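Local coordinates for probable porin (Pseudomonas aeruginosa, PDB 4FSP), which probably acts as a porin of the OprD family, forming a beta-barrel channel through the outer membrane for passage of small solutes, at residues Tyr223-Leu228 / His291-Leu296; Tyr216-Gln221 / Arg251-Ala256; Asn185-Gly190 / Tyr309-Glu314. All blocks are in the same frame, centred on the assembly; numbering follows the deposited sequence.

Interaction 1: Tyr223-Leu228 / His291-Leu296; sequences YAQHFL and HGFPYL. With C8E ((hydroxyethyloxy)tri(ethyloxy)octane), chain I.
Tyr223 and Pro294 meet ring on ring where a strand of the porin beta-barrel, 223-235, is lined by the long loop that follows strand 278-288. From its CB, which is directed at the loop, the tyrosine is turned so that CG lies between the backbone N and the carbonyl carbon (chi1 74°). Farther out, Tyr223 CD2 lies 4.0 Å from Pro294 CG, and Pro294 CB sits 4.1 Å from the centroid of the Tyr223 ring, almost on its normal, as a CH-pi contact. The compact, rigid proline ring lays its C-H groups on a broad aromatic face. At the tip, Tyr223 OH comes 3.5 Å from Tyr295 CA and 3.6 Å from Leu296 CD2. Gln225, two residues on and on the same side of the strand, has a long, extended chain that brings a donor to the loop carbonyl and an acceptor to a bridging water. Gln225 NE2 donates to Pro294 O at 3.2 Å and is also hydrogen-bonded to Ser250 OG of the neighbouring strand. The water, donating 2.8 Å bonds to both Gln225 OE1 and Pro294 O, closes the polar link. Beside it, Phe293 crosses the glutamine at about a right angle, Phe293 CZ lying 3.5 Å from Gln225 OE1.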
loop_
_atom_site.group_PDB
_atom_site.type_symbol
_atom_site.label_atom_id
_atom_site.label_comp_id
_atom_site.label_asym_id
_atom_site.label_seq_id
_atom_site.Cartn_x
_atom_site.Cartn_y
_atom_site.Cartn_z
ATOM N N TYR A 223 19.586 1.104 3.456
ATOM C CA TYR A 223 19.325 2.246 2.587
ATOM C C TYR A 223 18.487 3.310 3.275
ATOM O O TYR A 223 17.771 3.027 4.238
ATOM C CB TYR A 223 18.617 1.812 1.296
ATOM C CG TYR A 223 17.160 1.459 1.489
ATOM C CD1 TYR A 223 16.791 0.179 1.870
ATOM C CD2 TYR A 223 16.148 2.407 1.300
ATOM C CE1 TYR A 223 15.455 -0.165 2.063
ATOM C CE2 TYR A 223 14.801 2.068 1.481
ATOM C CZ TYR A 223 14.469 0.777 1.862
ATOM O OH TYR A 223 13.153 0.414 2.053
ATOM N N ALA A 224 18.583 4.531 2.759
ATOM C CA ALA A 224 17.712 5.631 3.147
ATOM C C ALA A 224 17.032 6.098 1.879
ATOM O O ALA A 224 17.653 6.121 0.820
ATOM C CB ALA A 224 18.513 6.778 3.747
ATOM N N GLN A 225 15.763 6.480 1.980
ATOM C CA GLN A 225 15.034 6.969 0.818
ATOM C C GLN A 225 14.354 8.291 1.144
ATOM O O GLN A 225 13.703 8.416 2.176
ATOM C CB GLN A 225 14.007 5.931 0.373
ATOM C CG GLN A 225 13.006 6.380 -0.688
ATOM C CD GLN A 225 12.174 5.194 -1.199
ATOM O OE1 GLN A 225 10.948 5.136 -1.009
ATOM N NE2 GLN A 225 12.846 4.237 -1.836
ATOM N N HIS A 226 14.534 9.281 0.272
ATOM C CA HIS A 226 13.834 10.556 0.405
ATOM C C HIS A 226 12.681 10.552 -0.585
ATOM O O HIS A 226 12.851 10.145 -1.731
ATOM C CB HIS A 226 14.765 11.737 0.090
ATOM C CG HIS A 226 15.897 11.901 1.057
ATOM N ND1 HIS A 226 15.792 12.652 2.211
ATOM C CD2 HIS A 226 17.167 11.429 1.037
ATOM C CE1 HIS A 226 16.941 12.626 2.858
ATOM N NE2 HIS A 226 17.798 11.893 2.166
ATOM N N PHE A 227 11.510 10.994 -0.141
ATOM C CA PHE A 227 10.344 11.076 -1.018
ATOM C C PHE A 227 9.804 12.490 -1.037
ATOM O O PHE A 227 9.703 13.134 0.018
ATOM C CB PHE A 227 9.225 10.138 -0.530
ATOM C CG PHE A 227 7.900 10.381 -1.203
ATOM C CD1 PHE A 227 6.998 11.322 -0.697
ATOM C CD2 PHE A 227 7.560 9.689 -2.357
ATOM C CE1 PHE A 227 5.775 11.556 -1.333
ATOM C CE2 PHE A 227 6.328 9.920 -3.000
ATOM C CZ PHE A 227 5.434 10.853 -2.483
ATOM N N LEU A 228 9.395 12.952 -2.220
ATOM C CA LEU A 228 8.719 14.247 -2.351
ATOM C C LEU A 228 7.575 14.064 -3.313
ATOM O O LEU A 228 7.759 13.509 -4.396
ATOM C CB LEU A 228 9.668 15.328 -2.879
ATOM C CG LEU A 228 9.076 16.741 -2.990
ATOM C CD1 LEU A 228 8.668 17.268 -1.600
ATOM C CD2 LEU A 228 10.076 17.700 -3.640
ATOM N N HIS A 291 20.706 1.636 -9.820
ATOM C CA HIS A 291 19.819 0.601 -9.273
ATOM C C HIS A 291 18.330 0.832 -9.426
ATOM O O HIS A 291 17.879 1.931 -9.749
ATOM C CB HIS A 291 20.129 0.351 -7.802
ATOM C CG HIS A 291 21.514 -0.147 -7.583
ATOM N ND1 HIS A 291 22.590 0.701 -7.405
ATOM C CD2 HIS A 291 22.018 -1.404 -7.572
ATOM C CE1 HIS A 291 23.691 -0.015 -7.266
ATOM N NE2 HIS A 291 23.371 -1.297 -7.360
ATOM N N GLY A 292 17.568 -0.227 -9.163
ATOM C CA GLY A 292 16.121 -0.145 -9.153
ATOM C C GLY A 292 15.602 0.432 -7.846
ATOM O O GLY A 292 16.382 0.855 -6.984
ATOM N N PHE A 293 14.281 0.434 -7.699
ATOM C CA PHE A 293 13.609 1.096 -6.601
ATOM C C PHE A 293 13.513 0.182 -5.374
ATOM O O PHE A 293 12.882 -0.869 -5.425
ATOM C CB PHE A 293 12.207 1.496 -7.054
ATOM C CG PHE A 293 11.422 2.241 -6.010
ATOM C CD1 PHE A 293 11.616 3.610 -5.806
ATOM C CD2 PHE A 293 10.489 1.583 -5.235
ATOM C CE1 PHE A 293 10.892 4.298 -4.827
ATOM C CE2 PHE A 293 9.747 2.272 -4.260
ATOM C CZ PHE A 293 9.951 3.627 -4.053
ATOM N N PRO A 294 14.122 0.595 -4.256
ATOM C CA PRO A 294 14.084 -0.257 -3.067
ATOM C C PRO A 294 12.852 -0.002 -2.220
ATOM O O PRO A 294 12.320 1.126 -2.160
ATOM C CB PRO A 294 15.322 0.186 -2.286
ATOM C CG PRO A 294 15.430 1.650 -2.597
ATOM C CD PRO A 294 14.888 1.833 -4.024
ATOM N N TYR A 295 12.410 -1.072 -1.567
ATOM C CA TYR A 295 11.311 -1.048 -0.604
ATOM C C TYR A 295 11.348 -2.323 0.233
ATOM O O TYR A 295 12.077 -3.256 -0.100
ATOM C CB TYR A 295 9.961 -0.859 -1.300
ATOM C CG TYR A 295 9.595 -1.838 -2.425
ATOM C CD1 TYR A 295 10.215 -1.782 -3.676
ATOM C CD2 TYR A 295 8.560 -2.752 -2.256
ATOM C CE1 TYR A 295 9.841 -2.641 -4.699
ATOM C CE2 TYR A 295 8.184 -3.609 -3.271
ATOM C CZ TYR A 295 8.818 -3.544 -4.491
ATOM O OH TYR A 295 8.434 -4.401 -5.495
ATOM N N LEU A 296 10.595 -2.364 1.327
ATOM C CA LEU A 296 10.735 -3.475 2.277
ATOM C C LEU A 296 9.959 -4.716 1.839
ATOM O O LEU A 296 8.895 -4.609 1.213
ATOM C CB LEU A 296 10.262 -3.060 3.673
ATOM C CG LEU A 296 10.936 -1.823 4.270
ATOM C CD1 LEU A 296 10.231 -1.369 5.548
ATOM C CD2 LEU A 296 12.404 -2.105 4.520
HETATM C C4 C8E I . 10.368 19.718 5.078
HETATM C C5 C8E I . 11.445 18.944 4.333
HETATM C C6 C8E I . 12.581 18.476 5.237
HETATM C C7 C8E I . 13.719 17.989 4.348
HETATM C C8 C8E I . 14.927 17.476 5.120
HETATM O O9 C8E I . 15.760 16.731 4.251
HETATM C C10 C8E I . 17.090 16.614 4.722
HETATM C C11 C8E I . 17.851 15.631 3.840
HETATM O O12 C8E I . 19.121 15.302 4.371
HETATM O O HOH W 1 10.290 2.470 -0.701
#

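Interaction 2: Tyr216-Gln221 / Arg251-Ala256; sequences YGELEQ and RDTGGA. With C8E ((hydroxyethyloxy)tri(ethyloxy)octane), chain G.
Gln221 and Thr253 carry this contact at one rim of the beta-barrel, where the tight turn after strand 210-219 meets a type II' beta turn running from Thr253 to Ala256. The two strands, 210-219 and 240-252, lie on either side of strand 223-235, so their ends meet beyond the start of the strand between them. Gln221 buries the most surface. Its CG is anti to the carbonyl carbon (chi1 -49°), and a bend at chi2 turns CD toward the beta turn, where the amide oxygen meets it. There Gln221 OE1 accepts the backbone N-H of Gly255 N at 2.8 Å in a nearly straight bond (170° at the hydrogen), the donor tilted only slightly from the carbonyl plane. A glutamine fits because its side-chain amide oxygen can accept a backbone N-H as a main-chain carbonyl would. Gly254 suits the first corner of the turn: its phi is positive (57°), and without a side chain it lets Gln221 OE1 approach to 3.6 Å from Gly254 CA. The turn is closed by Ala256 N bonding to Thr253 O at 3.1 Å, and that same oxygen receives a CA-H...O contact from Gln221 CA at 3.4 Å. The two branches of Thr253 meet different neighbours. The methyl Thr253 CG2 packs 4.2 Å from Glu218 CG, and the hydroxyl Thr253 OG1 lies 3.1 Å from C1 of a bound detergent molecule. The detergent tail continues along the outer surface to Tyr216, where its C8 sits over the centre of one ring face. An aromatic ring is apt here, offering an apolar face to the chain and a polar rim: Tyr216 OH donates to Glu218 OE1 at 2.5 Å, on the anti side of the carboxylate and somewhat out of its plane.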
loop_
_atom_site.group_PDB
_atom_site.type_symbol
_atom_site.label_atom_id
_atom_site.label_comp_id
_atom_site.label_asym_id
_atom_site.label_seq_id
_atom_site.Cartn_x
_atom_site.Cartn_y
_atom_site.Cartn_z
ATOM N N TYR A 216 10.841 10.591 4.813
ATOM C CA TYR A 216 12.162 9.995 4.911
ATOM C C TYR A 216 12.018 8.598 5.508
ATOM O O TYR A 216 11.292 8.406 6.483
ATOM C CB TYR A 216 13.065 10.850 5.803
ATOM C CG TYR A 216 14.421 10.241 5.997
ATOM C CD1 TYR A 216 15.435 10.451 5.070
ATOM C CD2 TYR A 216 14.694 9.444 7.102
ATOM C CE1 TYR A 216 16.682 9.886 5.240
ATOM C CE2 TYR A 216 15.933 8.875 7.282
ATOM C CZ TYR A 216 16.927 9.095 6.341
ATOM O OH TYR A 216 18.177 8.538 6.501
ATOM N N GLY A 217 12.702 7.626 4.926
ATOM C CA GLY A 217 12.676 6.285 5.463
ATOM C C GLY A 217 14.074 5.711 5.430
ATOM O O GLY A 217 14.840 5.964 4.494
ATOM N N GLU A 218 14.412 4.914 6.434
ATOM C CA GLU A 218 15.748 4.346 6.493
ATOM C C GLU A 218 15.703 2.957 7.093
ATOM O O GLU A 218 15.328 2.801 8.258
ATOM C CB GLU A 218 16.663 5.258 7.340
ATOM C CG GLU A 218 18.061 4.702 7.560
ATOM C CD GLU A 218 18.953 5.630 8.366
ATOM O OE1 GLU A 218 18.741 6.866 8.327
ATOM O OE2 GLU A 218 19.869 5.123 9.049
ATOM N N LEU A 219 16.060 1.947 6.301
ATOM C CA LEU A 219 16.299 0.620 6.851
ATOM C C LEU A 219 17.751 0.625 7.267
ATOM O O LEU A 219 18.641 0.594 6.411
ATOM C CB LEU A 219 16.078 -0.466 5.801
ATOM C CG LEU A 219 16.346 -1.897 6.298
ATOM C CD1 LEU A 219 15.341 -2.304 7.404
ATOM C CD2 LEU A 219 16.271 -2.864 5.122
ATOM N N GLU A 220 17.995 0.679 8.572
ATOM C CA GLU A 220 19.339 0.960 9.081
ATOM C C GLU A 220 20.408 0.011 8.546
ATOM O O GLU A 220 20.160 -1.186 8.375
ATOM C CB GLU A 220 19.348 1.000 10.614
ATOM C CG GLU A 220 18.523 2.152 11.179
ATOM C CD GLU A 220 18.722 2.353 12.680
ATOM O OE1 GLU A 220 19.530 1.621 13.298
ATOM O OE2 GLU A 220 18.067 3.259 13.239
ATOM N N GLN A 221 21.580 0.569 8.248
ATOM C CA GLN A 221 22.686 -0.194 7.674
ATOM C C GLN A 221 22.367 -0.761 6.284
ATOM O O GLN A 221 23.124 -1.594 5.771
ATOM C CB GLN A 221 23.138 -1.326 8.622
ATOM C CG GLN A 221 23.377 -0.889 10.077
ATOM C CD GLN A 221 24.392 0.245 10.194
ATOM O OE1 GLN A 221 25.339 0.335 9.411
ATOM N NE2 GLN A 221 24.193 1.118 11.173
ATOM N N ARG A 251 19.689 5.773 -1.484
ATOM C CA ARG A 251 21.119 5.531 -1.467
ATOM C C ARG A 251 21.385 4.569 -0.329
ATOM O O ARG A 251 20.631 4.546 0.645
ATOM C CB ARG A 251 21.868 6.851 -1.240
ATOM C CG ARG A 251 23.252 6.899 -1.880
ATOM C CD ARG A 251 24.312 7.373 -0.894
ATOM N NE ARG A 251 25.539 6.584 -0.993
ATOM C CZ ARG A 251 26.552 6.658 -0.135
ATOM N NH1 ARG A 251 26.488 7.491 0.896
ATOM N NH2 ARG A 251 27.626 5.897 -0.306
ATOM N N ASP A 252 22.435 3.760 -0.445
ATOM C CA ASP A 252 22.794 2.857 0.642
ATOM C C ASP A 252 23.244 3.702 1.813
ATOM O O ASP A 252 23.602 4.869 1.631
ATOM C CB ASP A 252 23.944 1.952 0.233
ATOM C CG ASP A 252 25.104 2.730 -0.319
ATOM O OD1 ASP A 252 25.037 3.127 -1.511
ATOM O OD2 ASP A 252 26.071 2.956 0.439
ATOM N N THR A 253 23.234 3.130 3.013
ATOM C CA THR A 253 23.656 3.891 4.178
ATOM C C THR A 253 24.345 2.983 5.177
ATOM O O THR A 253 24.058 1.782 5.230
ATOM C CB THR A 253 22.450 4.588 4.834
ATOM O OG1 THR A 253 22.908 5.530 5.809
ATOM C CG2 THR A 253 21.548 3.564 5.491
ATOM N N GLY A 254 25.263 3.556 5.952
ATOM C CA GLY A 254 26.035 2.802 6.932
ATOM C C GLY A 254 26.807 1.645 6.321
ATOM O O GLY A 254 27.478 1.808 5.291
ATOM N N GLY A 255 26.692 0.471 6.942
ATOM C CA GLY A 255 27.367 -0.729 6.470
ATOM C C GLY A 255 26.947 -1.249 5.100
ATOM O O GLY A 255 27.578 -2.174 4.573
ATOM N N ALA A 256 25.888 -0.669 4.533
ATOM C CA ALA A 256 25.446 -1.000 3.174
ATOM C C ALA A 256 25.321 -2.496 2.949
ATOM O O ALA A 256 25.920 -3.037 2.029
ATOM C CB ALA A 256 26.406 -0.401 2.138
HETATM C C1 C8E G . 22.060 8.069 7.324
HETATM C C2 C8E G . 22.196 9.165 8.365
HETATM C C3 C8E G . 21.920 10.502 7.703
HETATM C C4 C8E G . 20.887 11.265 8.514
HETATM C C5 C8E G . 19.761 11.733 7.608
HETATM C C6 C8E G . 18.513 12.043 8.418
HETATM C C7 C8E G . 17.610 12.985 7.633
HETATM C C8 C8E G . 16.190 12.930 8.164
HETATM O O9 C8E G . 15.607 14.217 8.195
HETATM C C10 C8E G . 14.250 14.192 7.801
HETATM C C11 C8E G . 13.463 15.265 8.545
HETATM O O12 C8E G . 12.129 15.276 8.089
HETATM C C13 C8E G . 11.318 16.191 8.794
HETATM C C14 C8E G . 9.852 15.775 8.716
#

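Interaction 3: Asn185-Gly190 / Tyr309-Glu314; sequences NRRFAG and YNDFAE
Arg187 and Asp311 reach toward each other tip to tip, joining two irregular loops of the porin barrel, one leading into strand 193-205 and the other into strand 318-327. The ionic contacts come first. The guanidinium grips its partner end-on with two nitrogens: Arg187 NH2 donates to Asp311 OD1 at 2.6 Å, essentially straight (177°) and on its syn lone pair, while Arg187 NH1 reaches Asp311 OD2 at 2.8 Å. The two flat groups are nearly coplanar, the geometry in which arginine pairs well with a carboxylate. Extended from CG to NE, the Arg187 chain also meets Glu314 at about a right angle, with Glu314 OE2 2.7 Å from Arg187 NE; NH2 adds a weak bond to the same oxygen. A hydrogen bond from an uncharged donor comes next. Asn185 ND2 donates to Glu314 OE2 at 3.0 Å, approaching from the face of the carboxylate opposite to Arg187 NE, so this oxygen is held from both sides. A polar contact without a hydrogen bond follows: Ala313 O lies over the centre of one Arg187 guanidinium face, 3.3 Å above its plane. In packing, Ala313 CB stays 3.8 Å from Arg187 NH1. Two carboxylates thus match one buried cation; Arg184 makes a long, weak ion pair with Asp311, and hydrogen bonds from Asn185 to Glu314 and from Tyr295 to Asp311 probably help to stabilise the carboxylate charge.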
loop_
_atom_site.group_PDB
_atom_site.type_symbol
_atom_site.label_atom_id
_atom_site.label_comp_id
_atom_site.label_asym_id
_atom_site.label_seq_id
_atom_site.Cartn_x
_atom_site.Cartn_y
_atom_site.Cartn_z
ATOM N N ASN A 185 14.337 -9.998 -8.650
ATOM C CA ASN A 185 15.186 -9.983 -9.843
ATOM C C ASN A 185 16.641 -9.582 -9.552
ATOM O O ASN A 185 17.311 -9.000 -10.405
ATOM C CB ASN A 185 14.594 -9.069 -10.929
ATOM C CG ASN A 185 13.143 -9.404 -11.265
ATOM O OD1 ASN A 185 12.635 -10.462 -10.899
ATOM N ND2 ASN A 185 12.474 -8.498 -11.976
ATOM N N ARG A 186 17.113 -9.881 -8.342
ATOM C CA ARG A 186 18.492 -9.576 -7.936
ATOM C C ARG A 186 18.919 -8.109 -8.133
ATOM O O ARG A 186 20.090 -7.839 -8.405
ATOM C CB ARG A 186 19.479 -10.496 -8.673
ATOM C CG ARG A 186 18.982 -11.921 -8.872
ATOM C CD ARG A 186 19.872 -12.700 -9.834
ATOM N NE ARG A 186 21.018 -13.301 -9.158
ATOM C CZ ARG A 186 22.283 -12.977 -9.400
ATOM N NH1 ARG A 186 22.564 -12.061 -10.314
ATOM N NH2 ARG A 186 23.266 -13.573 -8.734
ATOM N N ARG A 187 17.983 -7.171 -7.998
ATOM C CA ARG A 187 18.276 -5.745 -8.208
ATOM C C ARG A 187 19.413 -5.219 -7.344
ATOM O O ARG A 187 20.134 -4.291 -7.731
ATOM C CB ARG A 187 17.030 -4.899 -7.943
ATOM C CG ARG A 187 15.999 -4.972 -9.048
ATOM C CD ARG A 187 14.651 -4.501 -8.546
ATOM N NE ARG A 187 13.650 -4.618 -9.605
ATOM C CZ ARG A 187 12.360 -4.369 -9.438
ATOM N NH1 ARG A 187 11.905 -3.986 -8.246
ATOM N NH2 ARG A 187 11.532 -4.508 -10.465
ATOM N N PHE A 188 19.563 -5.818 -6.173
ATOM C CA PHE A 188 20.580 -5.413 -5.227
ATOM C C PHE A 188 21.504 -6.596 -4.947
ATOM O O PHE A 188 21.311 -7.667 -5.522
ATOM C CB PHE A 188 19.877 -4.915 -3.971
ATOM C CG PHE A 188 18.783 -3.935 -4.271
ATOM C CD1 PHE A 188 19.087 -2.701 -4.850
ATOM C CD2 PHE A 188 17.456 -4.249 -4.014
ATOM C CE1 PHE A 188 18.085 -1.791 -5.148
ATOM C CE2 PHE A 188 16.444 -3.344 -4.311
ATOM C CZ PHE A 188 16.756 -2.108 -4.883
ATOM N N ALA A 189 22.503 -6.409 -4.087
ATOM C CA ALA A 189 23.468 -7.475 -3.808
ATOM C C ALA A 189 22.843 -8.681 -3.092
ATOM O O ALA A 189 23.161 -9.831 -3.398
ATOM C CB ALA A 189 24.642 -6.937 -3.018
ATOM N N GLY A 190 21.964 -8.407 -2.136
ATOM C CA GLY A 190 21.242 -9.448 -1.423
ATOM C C GLY A 190 20.066 -8.824 -0.699
ATOM O O GLY A 190 19.892 -7.607 -0.776
ATOM N N TYR A 309 1.273 -7.781 -10.735
ATOM C CA TYR A 309 2.480 -8.598 -10.614
ATOM C C TYR A 309 3.778 -7.780 -10.611
ATOM O O TYR A 309 4.619 -7.945 -9.728
ATOM C CB TYR A 309 2.542 -9.644 -11.729
ATOM C CG TYR A 309 3.752 -10.539 -11.620
ATOM C CD1 TYR A 309 3.869 -11.454 -10.581
ATOM C CD2 TYR A 309 4.779 -10.469 -12.549
ATOM C CE1 TYR A 309 4.980 -12.278 -10.471
ATOM C CE2 TYR A 309 5.894 -11.287 -12.449
ATOM C CZ TYR A 309 5.989 -12.190 -11.408
ATOM O OH TYR A 309 7.096 -13.007 -11.312
ATOM N N ASN A 310 3.955 -6.919 -11.606
ATOM C CA ASN A 310 5.251 -6.263 -11.793
ATOM C C ASN A 310 5.224 -4.829 -11.301
ATOM O O ASN A 310 4.159 -4.196 -11.260
ATOM C CB ASN A 310 5.686 -6.300 -13.263
ATOM C CG ASN A 310 7.130 -5.839 -13.464
ATOM O OD1 ASN A 310 8.050 -6.320 -12.788
ATOM N ND2 ASN A 310 7.330 -4.907 -14.401
ATOM N N ASP A 311 6.395 -4.315 -10.944
ATOM C CA ASP A 311 6.494 -2.960 -10.398
ATOM C C ASP A 311 7.283 -2.032 -11.322
ATOM O O ASP A 311 7.495 -0.863 -11.010
ATOM C CB ASP A 311 7.126 -2.999 -9.005
ATOM C CG ASP A 311 8.502 -3.650 -9.003
ATOM O OD1 ASP A 311 9.002 -4.014 -10.091
ATOM O OD2 ASP A 311 9.098 -3.795 -7.909
ATOM N N PHE A 312 7.714 -2.571 -12.459
ATOM C CA PHE A 312 8.418 -1.793 -13.465
ATOM C C PHE A 312 9.468 -0.907 -12.832
ATOM O O PHE A 312 9.478 0.306 -13.051
ATOM C CB PHE A 312 7.400 -0.979 -14.272
ATOM C CG PHE A 312 6.436 -1.852 -15.025
ATOM C CD1 PHE A 312 5.305 -2.364 -14.393
ATOM C CD2 PHE A 312 6.691 -2.214 -16.346
ATOM C CE1 PHE A 312 4.429 -3.201 -15.069
ATOM C CE2 PHE A 312 5.814 -3.054 -17.031
ATOM C CZ PHE A 312 4.693 -3.561 -16.389
ATOM N N ALA A 313 10.335 -1.529 -12.037
ATOM C CA ALA A 313 11.292 -0.795 -11.220
ATOM C C ALA A 313 12.704 -1.365 -11.301
ATOM O O ALA A 313 13.461 -1.284 -10.334
ATOM C CB ALA A 313 10.819 -0.725 -9.761
ATOM N N GLU A 314 13.050 -1.935 -12.452
ATOM C CA GLU A 314 14.432 -2.284 -12.746
ATOM C C GLU A 314 15.248 -1.018 -12.932
ATOM O O GLU A 314 14.706 0.027 -13.303
ATOM C CB GLU A 314 14.521 -3.115 -14.028
ATOM C CG GLU A 314 13.880 -4.477 -13.909
ATOM C CD GLU A 314 14.538 -5.332 -12.847
ATOM O OE1 GLU A 314 15.782 -5.469 -12.881
ATOM O OE2 GLU A 314 13.817 -5.857 -11.968
HETATM O O HOH W 2 17.618 -6.919 -11.709
#

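Overall arrangement
From the N terminus, segment 185-190 opens the widest loop, which interaction 3 closes at 309-314; the other two contacts fall wholly within it. Segment 216-221 comes next, then 223-228, 251-256 and 291-296, so interactions 1 and 2 cross. These two share three consecutive antiparallel barrel strands, 210-219, 223-235 and 240-252: Gln225 N bonds to Gly217 O and Ala224 N to Arg251 O. Interaction 1 then ties this wall to the loop before strand 299-300, and that loop touches interaction 3 through Phe293 N and Ala313 O. Interactions 2 and 3 do not touch, their nearest atoms being about 7 Å apart, so interaction 1 links barrel wall and loops.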